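Local atomic coordinates of internalin C2 (Listeria monocytogenes serotype 4b str. F2365, PDB entry 4FHO), a protein that probably acts in adhesion to or invasion of host cells, as a leucine-rich-repeat member of the internalin family. Residues V59-L71 against L76-L90. Numbering follows the deposited sequence.
Sequences VTTIEGIQYLNNL and LKDNQITDLTPLKNL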
ATOM      1  N   VAL A  59     -12.092  -9.289   9.025  1.00 55.01           N
ATOM      2  CA  VAL A  59     -10.996  -9.070   9.996  1.00 51.19           C
ATOM      3  C   VAL A  59     -11.127  -7.666  10.607  1.00 49.39           C
ATOM      4  O   VAL A  59     -11.239  -6.687   9.890  1.00 49.60           O
ATOM      5  CB  VAL A  59      -9.592  -9.216   9.369  1.00 53.04           C
ATOM      6  CG1 VAL A  59      -8.480  -8.897  10.377  1.00 53.25           C
ATOM      7  CG2 VAL A  59      -9.417 -10.613   8.773  1.00 49.44           C
ATOM      8  N   THR A  60     -11.186  -7.599  11.928  1.00 51.83           N
ATOM      9  CA  THR A  60     -11.238  -6.329  12.675  1.00 56.34           C
ATOM     10  C   THR A  60      -9.977  -6.006  13.472  1.00 63.17           C
ATOM     11  O   THR A  60      -9.826  -4.877  13.896  1.00 60.91           O
ATOM     12  CB  THR A  60     -12.456  -6.262  13.608  1.00 56.98           C
ATOM     13  OG1 THR A  60     -12.405  -7.316  14.578  1.00 55.74           O
ATOM     14  CG2 THR A  60     -13.703  -6.397  12.799  1.00 54.91           C
ATOM     15  N   THR A  61      -9.099  -6.981  13.689  1.00 58.74           N
ATOM     16  CA  THR A  61      -7.825  -6.757  14.369  1.00 59.63           C
ATOM     17  C   THR A  61      -6.775  -7.724  13.848  1.00 58.50           C
ATOM     18  O   THR A  61      -7.071  -8.902  13.609  1.00 54.45           O
ATOM     19  CB  THR A  61      -7.945  -6.900  15.901  1.00 60.52           C
ATOM     20  OG1 THR A  61      -6.646  -6.788  16.498  1.00 63.46           O
ATOM     21  CG2 THR A  61      -8.551  -8.240  16.286  1.00 60.86           C
ATOM     22  N   ILE A  62      -5.556  -7.209  13.684  1.00 52.89           N
ATOM     23  CA  ILE A  62      -4.417  -7.999  13.216  1.00 52.86           C
ATOM     24  C   ILE A  62      -3.427  -8.313  14.341  1.00 57.47           C
ATOM     25  O   ILE A  62      -2.278  -8.635  14.069  1.00 56.00           O
ATOM     26  CB  ILE A  62      -3.722  -7.352  11.989  1.00 52.07           C
ATOM     27  CG1 ILE A  62      -3.143  -5.964  12.305  1.00 55.40           C
ATOM     28  CG2 ILE A  62      -4.723  -7.338  10.818  1.00 54.87           C
ATOM     29  CD1 ILE A  62      -2.249  -5.403  11.223  1.00 55.25           C
ATOM     30  N   GLU A  63      -3.886  -8.245  15.593  1.00 60.01           N
ATOM     31  CA  GLU A  63      -3.118  -8.748  16.743  1.00 58.95           C
ATOM     32  C   GLU A  63      -2.617 -10.170  16.464  1.00 57.20           C
ATOM     33  O   GLU A  63      -3.362 -11.007  15.961  1.00 55.48           O
ATOM     34  CB  GLU A  63      -3.982  -8.725  18.021  1.00 64.40           C
ATOM     35  CG  GLU A  63      -3.327  -9.280  19.283  1.00 68.26           C
ATOM     36  CD  GLU A  63      -2.023  -8.591  19.641  1.00 68.47           C
ATOM     37  OE1 GLU A  63      -1.874  -7.377  19.336  1.00 75.18           O
ATOM     38  OE2 GLU A  63      -1.156  -9.268  20.230  1.00 71.43           O
ATOM     39  N   GLY A  64      -1.347 -10.410  16.778  1.00 57.21           N
ATOM     40  CA  GLY A  64      -0.670 -11.674  16.497  1.00 58.20           C
ATOM     41  C   GLY A  64       0.262 -11.631  15.301  1.00 55.82           C
ATOM     42  O   GLY A  64       1.177 -12.449  15.219  1.00 65.58           O
ATOM     43  N   ILE A  65       0.008 -10.721  14.355  1.00 60.82           N
ATOM     44  CA  ILE A  65       0.835 -10.571  13.144  1.00 63.45           C
ATOM     45  C   ILE A  65       2.295 -10.258  13.473  1.00 63.54           C
ATOM     46  O   ILE A  65       3.192 -10.686  12.725  1.00 62.74           O
ATOM     47  CB  ILE A  65       0.226  -9.538  12.138  1.00 67.31           C
ATOM     48  CG1 ILE A  65       0.624  -9.850  10.703  1.00 72.69           C
ATOM     49  CG2 ILE A  65       0.634  -8.112  12.468  1.00 84.78           C
ATOM     50  CD1 ILE A  65      -0.176 -10.975  10.109  1.00 84.20           C
ATOM     51  N   GLN A  66       2.532  -9.562  14.601  1.00 60.26           N
ATOM     52  CA  GLN A  66       3.880  -9.232  15.073  1.00 64.21           C
ATOM     53  C   GLN A  66       4.829 -10.431  15.192  1.00 66.00           C
ATOM     54  O   GLN A  66       6.047 -10.262  15.088  1.00 72.77           O
ATOM     55  CB  GLN A  66       3.839  -8.431  16.407  1.00 63.64           C
ATOM     56  CG  GLN A  66       3.333  -9.154  17.648  1.00 66.53           C
ATOM     57  CD  GLN A  66       1.852  -8.988  17.929  1.00 64.80           C
ATOM     58  OE1 GLN A  66       1.024  -8.996  17.013  1.00 62.60           O
ATOM     59  NE2 GLN A  66       1.504  -8.882  19.215  1.00 64.03           N
ATOM     60  N   TYR A  67       4.258 -11.625  15.413  1.00 68.90           N
ATOM     61  CA  TYR A  67       5.022 -12.879  15.537  1.00 70.09           C
ATOM     62  C   TYR A  67       5.409 -13.483  14.190  1.00 66.22           C
ATOM     63  O   TYR A  67       6.259 -14.374  14.146  1.00 67.92           O
ATOM     64  CB  TYR A  67       4.267 -13.913  16.393  1.00 62.93           C
ATOM     65  CG  TYR A  67       3.954 -13.419  17.780  1.00 66.11           C
ATOM     66  CD1 TYR A  67       4.977 -13.259  18.731  1.00 67.53           C
ATOM     67  CD2 TYR A  67       2.647 -13.083  18.157  1.00 63.97           C
ATOM     68  CE1 TYR A  67       4.705 -12.763  20.008  1.00 73.36           C
ATOM     69  CE2 TYR A  67       2.361 -12.622  19.439  1.00 72.03           C
ATOM     70  CZ  TYR A  67       3.394 -12.464  20.363  1.00 73.29           C
ATOM     71  OH  TYR A  67       3.112 -11.996  21.625  1.00 83.53           O
ATOM     72  N   LEU A  68       4.807 -13.008  13.099  1.00 63.33           N
ATOM     73  CA  LEU A  68       5.142 -13.493  11.761  1.00 64.03           C
ATOM     74  C   LEU A  68       6.379 -12.726  11.244  1.00 68.85           C
ATOM     75  O   LEU A  68       6.265 -11.865  10.364  1.00 74.64           O
ATOM     76  CB  LEU A  68       3.923 -13.401  10.831  1.00 67.33           C
ATOM     77  CG  LEU A  68       2.616 -14.011  11.367  1.00 61.99           C
ATOM     78  CD1 LEU A  68       1.547 -13.935  10.293  1.00 58.31           C
ATOM     79  CD2 LEU A  68       2.783 -15.444  11.829  1.00 66.01           C
ATOM     80  N   ASN A  69       7.553 -13.083  11.787  1.00 72.70           N
ATOM     81  CA  ASN A  69       8.826 -12.363  11.519  1.00 73.91           C
ATOM     82  C   ASN A  69       9.214 -12.325  10.038  1.00 74.54           C
ATOM     83  O   ASN A  69       9.620 -11.281   9.539  1.00 73.16           O
ATOM     84  CB  ASN A  69      10.000 -12.945  12.320  1.00 84.64           C
ATOM     85  CG  ASN A  69       9.817 -12.816  13.813  1.00 80.39           C
ATOM     86  OD1 ASN A  69       9.724 -11.707  14.354  1.00 74.73           O
ATOM     87  ND2 ASN A  69       9.752 -13.952  14.490  1.00 77.68           N
ATOM     88  N   ASN A  70       9.050 -13.457   9.347  1.00 64.52           N
ATOM     89  CA  ASN A  70       9.464 -13.613   7.950  1.00 66.91           C
ATOM     90  C   ASN A  70       8.328 -13.401   6.935  1.00 69.12           C
ATOM     91  O   ASN A  70       8.470 -13.813   5.780  1.00 69.60           O
ATOM     92  CB  ASN A  70      10.119 -14.998   7.759  1.00 71.08           C
ATOM     93  CG  ASN A  70      11.301 -15.210   8.694  1.00 72.16           C
ATOM     94  OD1 ASN A  70      12.080 -14.292   8.927  1.00 75.95           O
ATOM     95  ND2 ASN A  70      11.419 -16.413   9.251  1.00 70.20           N
ATOM     96  N   LEU A  71       7.234 -12.743   7.357  1.00 62.35           N
ATOM     97  CA  LEU A  71       6.103 -12.411   6.467  1.00 58.63           C
ATOM     98  C   LEU A  71       6.610 -11.477   5.353  1.00 59.09           C
ATOM     99  O   LEU A  71       7.321 -10.505   5.631  1.00 61.84           O
ATOM    100  CB  LEU A  71       4.972 -11.737   7.243  1.00 55.13           C
ATOM    101  CG  LEU A  71       3.616 -11.573   6.527  1.00 57.16           C
ATOM    102  CD1 LEU A  71       2.978 -12.917   6.232  1.00 55.02           C
ATOM    103  CD2 LEU A  71       2.710 -10.712   7.389  1.00 58.65           C
ATOM    104  N   LEU A  76      -4.963  -8.084   2.852  1.00 49.22           N
ATOM    105  CA  LEU A  76      -6.037  -7.819   3.816  1.00 49.00           C
ATOM    106  C   LEU A  76      -7.093  -6.868   3.260  1.00 49.28           C
ATOM    107  O   LEU A  76      -7.786  -6.178   4.035  1.00 51.19           O
ATOM    108  CB  LEU A  76      -5.438  -7.294   5.122  1.00 52.05           C
ATOM    109  CG  LEU A  76      -4.579  -8.273   5.930  1.00 56.49           C
ATOM    110  CD1 LEU A  76      -3.898  -7.593   7.115  1.00 52.61           C
ATOM    111  CD2 LEU A  76      -5.368  -9.480   6.410  1.00 54.22           C
ATOM    112  N   LYS A  77      -7.259  -6.879   1.930  1.00 51.95           N
ATOM    113  CA  LYS A  77      -8.275  -6.079   1.238  1.00 55.79           C
ATOM    114  C   LYS A  77      -9.702  -6.334   1.765  1.00 45.32           C
ATOM    115  O   LYS A  77     -10.075  -7.473   2.058  1.00 45.52           O
ATOM    116  CB  LYS A  77      -8.216  -6.289  -0.302  1.00 61.52           C
ATOM    117  CG  LYS A  77      -9.333  -5.628  -1.106  1.00 68.28           C
ATOM    118  CD  LYS A  77      -9.105  -5.698  -2.618  1.00 73.09           C
ATOM    119  CE  LYS A  77     -10.090  -4.790  -3.339  1.00 69.14           C
ATOM    120  NZ  LYS A  77     -10.193  -5.084  -4.795  1.00 78.81           N
ATOM    121  N   ASP A  78     -10.469  -5.246   1.882  1.00 46.90           N
ATOM    122  CA  ASP A  78     -11.911  -5.292   2.198  1.00 48.15           C
ATOM    123  C   ASP A  78     -12.244  -5.928   3.541  1.00 43.95           C
ATOM    124  O   ASP A  78     -13.166  -6.694   3.653  1.00 49.46           O
ATOM    125  CB  ASP A  78     -12.705  -5.922   1.047  1.00 53.44           C
ATOM    126  CG  ASP A  78     -12.726  -5.048  -0.210  1.00 57.87           C
ATOM    127  OD1 ASP A  78     -12.549  -3.816  -0.118  1.00 59.85           O
ATOM    128  OD2 ASP A  78     -12.953  -5.613  -1.294  1.00 63.32           O
ATOM    129  N   ASN A  79     -11.449  -5.585   4.551  1.00 47.92           N
ATOM    130  CA  ASN A  79     -11.720  -5.950   5.934  1.00 45.69           C
ATOM    131  C   ASN A  79     -12.093  -4.663   6.689  1.00 49.34           C
ATOM    132  O   ASN A  79     -12.293  -3.614   6.057  1.00 48.72           O
ATOM    133  CB  ASN A  79     -10.515  -6.711   6.489  1.00 48.41           C
ATOM    134  CG  ASN A  79     -10.436  -8.137   5.937  1.00 45.91           C
ATOM    135  OD1 ASN A  79     -11.357  -8.917   6.115  1.00 48.59           O
ATOM    136  ND2 ASN A  79      -9.384  -8.443   5.209  1.00 49.44           N
ATOM    137  N   GLN A  80     -12.195  -4.731   8.018  1.00 45.66           N
ATOM    138  CA  GLN A  80     -12.548  -3.565   8.822  1.00 48.35           C
ATOM    139  C   GLN A  80     -11.469  -3.323   9.873  1.00 49.28           C
ATOM    140  O   GLN A  80     -11.758  -3.163  11.045  1.00 50.25           O
ATOM    141  CB  GLN A  80     -13.938  -3.741   9.447  1.00 50.59           C
ATOM    142  CG  GLN A  80     -15.060  -3.837   8.409  1.00 54.28           C
ATOM    143  CD  GLN A  80     -15.199  -5.221   7.811  1.00 54.87           C
ATOM    144  OE1 GLN A  80     -15.171  -6.214   8.528  1.00 54.32           O
ATOM    145  NE2 GLN A  80     -15.292  -5.294   6.481  1.00 51.07           N
ATOM    146  N   ILE A  81     -10.225  -3.236   9.419  1.00 48.75           N
ATOM    147  CA  ILE A  81      -9.069  -3.084  10.305  1.00 54.46           C
ATOM    148  C   ILE A  81      -8.910  -1.582  10.559  1.00 54.93           C
ATOM    149  O   ILE A  81      -8.940  -0.807   9.621  1.00 49.02           O
ATOM    150  CB  ILE A  81      -7.790  -3.699   9.666  1.00 56.06           C
ATOM    151  CG1 ILE A  81      -7.939  -5.232   9.536  1.00 52.13           C
ATOM    152  CG2 ILE A  81      -6.549  -3.379  10.489  1.00 53.20           C
ATOM    153  CD1 ILE A  81      -6.991  -5.869   8.545  1.00 51.91           C
ATOM    154  N   THR A  82      -8.747  -1.198  11.827  1.00 53.24           N
ATOM    155  CA  THR A  82      -8.521   0.197  12.243  1.00 60.64           C
ATOM    156  C   THR A  82      -7.118   0.484  12.825  1.00 59.67           C
ATOM    157  O   THR A  82      -6.721   1.643  12.875  1.00 59.63           O
ATOM    158  CB  THR A  82      -9.579   0.613  13.285  1.00 64.27           C
ATOM    159  OG1 THR A  82      -9.508  -0.250  14.429  1.00 61.85           O
ATOM    160  CG2 THR A  82     -10.987   0.506  12.690  1.00 61.87           C
ATOM    161  N   ASP A  83      -6.387  -0.555  13.258  1.00 60.12           N
ATOM    162  CA  ASP A  83      -5.113  -0.401  13.996  1.00 63.00           C
ATOM    163  C   ASP A  83      -4.015  -1.245  13.318  1.00 61.37           C
ATOM    164  O   ASP A  83      -4.104  -2.467  13.264  1.00 57.18           O
ATOM    165  CB  ASP A  83      -5.299  -0.848  15.451  1.00 68.46           C
ATOM    166  CG  ASP A  83      -4.034  -0.659  16.316  1.00 65.04           C
ATOM    167  OD1 ASP A  83      -3.103   0.065  15.919  1.00 65.98           O
ATOM    168  OD2 ASP A  83      -3.989  -1.240  17.414  1.00 81.51           O
ATOM    169  N   LEU A  84      -2.982  -0.577  12.832  1.00 55.69           N
ATOM    170  CA  LEU A  84      -1.854  -1.223  12.152  1.00 57.96           C
ATOM    171  C   LEU A  84      -0.635  -1.412  13.046  1.00 55.67           C
ATOM    172  O   LEU A  84       0.404  -1.870  12.578  1.00 57.99           O
ATOM    173  CB  LEU A  84      -1.490  -0.413  10.899  1.00 62.03           C
ATOM    174  CG  LEU A  84      -2.603  -0.295   9.844  1.00 63.01           C
ATOM    175  CD1 LEU A  84      -2.107   0.522   8.667  1.00 62.46           C
ATOM    176  CD2 LEU A  84      -3.124  -1.656   9.389  1.00 52.70           C
ATOM    177  N   THR A  85      -0.773  -1.116  14.345  1.00 55.33           N
ATOM    178  CA  THR A  85       0.336  -1.231  15.314  1.00 67.01           C
ATOM    179  C   THR A  85       1.070  -2.595  15.308  1.00 61.94           C
ATOM    180  O   THR A  85       2.297  -2.613  15.392  1.00 65.64           O
ATOM    181  CB  THR A  85      -0.141  -0.804  16.737  1.00 67.59           C
ATOM    182  OG1 THR A  85      -0.455   0.594  16.697  1.00 71.47           O
ATOM    183  CG2 THR A  85       0.918  -1.047  17.812  1.00 75.07           C
ATOM    184  N   PRO A  86       0.340  -3.727  15.163  1.00 65.41           N
ATOM    185  CA  PRO A  86       1.005  -5.045  15.103  1.00 63.99           C
ATOM    186  C   PRO A  86       1.991  -5.280  13.939  1.00 64.05           C
ATOM    187  O   PRO A  86       2.844  -6.165  14.055  1.00 68.41           O
ATOM    188  CB  PRO A  86      -0.177  -6.009  14.990  1.00 73.50           C
ATOM    189  CG  PRO A  86      -1.261  -5.321  15.737  1.00 71.48           C
ATOM    190  CD  PRO A  86      -1.119  -3.893  15.302  1.00 64.63           C
ATOM    191  N   LEU A  87       1.871  -4.503  12.855  1.00 60.01           N
ATOM    192  CA  LEU A  87       2.848  -4.500  11.744  1.00 65.80           C
ATOM    193  C   LEU A  87       4.187  -3.792  11.995  1.00 64.00           C
ATOM    194  O   LEU A  87       5.119  -4.042  11.228  1.00 65.11           O
ATOM    195  CB  LEU A  87       2.247  -3.840  10.475  1.00 70.96           C
ATOM    196  CG  LEU A  87       1.025  -4.440   9.820  1.00 67.75           C
ATOM    197  CD1 LEU A  87       0.578  -3.616   8.626  1.00 64.01           C
ATOM    198  CD2 LEU A  87       1.356  -5.857   9.398  1.00 74.39           C
ATOM    199  N   LYS A  88       4.287  -2.940  13.033  1.00 66.48           N
ATOM    200  CA  LYS A  88       5.370  -1.921  13.193  1.00 71.02           C
ATOM    201  C   LYS A  88       6.780  -2.402  12.970  1.00 71.42           C
ATOM    202  O   LYS A  88       7.602  -1.672  12.424  1.00 64.76           O
ATOM    203  CB  LYS A  88       5.430  -1.397  14.631  1.00 80.43           C
ATOM    204  CG  LYS A  88       4.532  -0.242  15.031  1.00 88.44           C
ATOM    205  CD  LYS A  88       4.919   0.284  16.422  1.00 85.83           C
ATOM    206  CE  LYS A  88       4.895  -0.776  17.519  1.00 90.73           C
ATOM    207  NZ  LYS A  88       4.434  -0.291  18.841  1.00 83.23           N
ATOM    208  N   ASN A  89       7.078  -3.561  13.546  1.00 74.32           N
ATOM    209  CA  ASN A  89       8.450  -4.093  13.615  1.00 76.99           C
ATOM    210  C   ASN A  89       8.732  -5.200  12.603  1.00 75.70           C
ATOM    211  O   ASN A  89       9.814  -5.793  12.632  1.00 72.46           O
ATOM    212  CB  ASN A  89       8.760  -4.573  15.038  1.00 76.13           C
ATOM    213  CG  ASN A  89       8.657  -3.464  16.076  1.00 79.86           C
ATOM    214  OD1 ASN A  89       8.932  -2.299  15.798  1.00 83.29           O
ATOM    215  ND2 ASN A  89       8.269  -3.830  17.282  1.00 76.14           N
ATOM    216  N   LEU A  90       7.783  -5.471  11.708  1.00 63.24           N
ATOM    217  CA  LEU A  90       8.016  -6.399  10.598  1.00 69.41           C
ATOM    218  C   LEU A  90       9.069  -5.808   9.663  1.00 73.30           C
ATOM    219  O   LEU A  90       8.946  -4.652   9.246  1.00 72.72           O
ATOM    220  CB  LEU A  90       6.734  -6.690   9.815  1.00 67.00           C
ATOM    221  CG  LEU A  90       5.575  -7.395  10.551  1.00 65.40           C
ATOM    222  CD1 LEU A  90       4.429  -7.691   9.607  1.00 65.54           C
ATOM    223  CD2 LEU A  90       6.019  -8.678  11.232  1.00 69.93           C
TER
HETATM  224  O   HOH W   1      -7.747  -3.086  14.036  1.00 57.14           O
HETATM  225  O   HOH W   2      -5.361  -4.502  14.627  1.00 56.60           O
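Ile62 and Pro86 carry the middle of this contact, Val59 and Asn79 one end, Leu90 the other. Ile62 spreads its branches over several partners: CG2 lies 3.5 Å from Ile81 CD1 and also meets Leu76 CD1, CG1 lies against Pro86 CG, and CD1 abuts Leu87 CG at 3.7 Å. With chi1 at 62°, CG1 sits between the backbone N and the carbonyl carbon, which carries CD1 toward Leu87 as CG2 faces Ile81. The Pro86 ring packs against the Ile62–Gln66 bend, its CB 3.4 Å from Ile65 CG2, a tight approach for two carbons. At the far end, Leu90 CD2 comes to 3.3 Å from Leu68 O.

Direct hydrogen bonds cluster at Val59. Its N donates to Asn79 OD1 (3.0 Å) in a nearly straight bond, arriving 49° above the carbonyl plane, and its O accepts from Gln80 N. Beyond this pair, water replaces direct backbone bonding: one bridges Thr60 O and Thr82 N, another Ile62 N and Asp83 O.

Second-shell bonds set these pieces. Asn79 OD1 also accepts from Thr57 N, and ND2 donates to Leu76 O and Ala54 O, restraining the amide's rotation. In 59-71, Gln66 bends back at chi2 (-93°), letting OE1 accept from Gly64 N at 2.8 Å and NE2 reach Glu63 OE2; its amide thus spans Gly64 N, inside the type II turn from Ile62 to Ile65, and the Glu63 carboxylate. Asp83 OD1 takes Thr85 N in an Asx turn directly before Pro86, and Thr85 OG1 on its syn lone pair.

Both segments follow strands of the parallel sheet, as successive coils of a leucine-rich-repeat solenoid do. The chemistry implies coils joined by apolar packing inside, with a buried asparagine and bridging waters satisfying backbone polar groups.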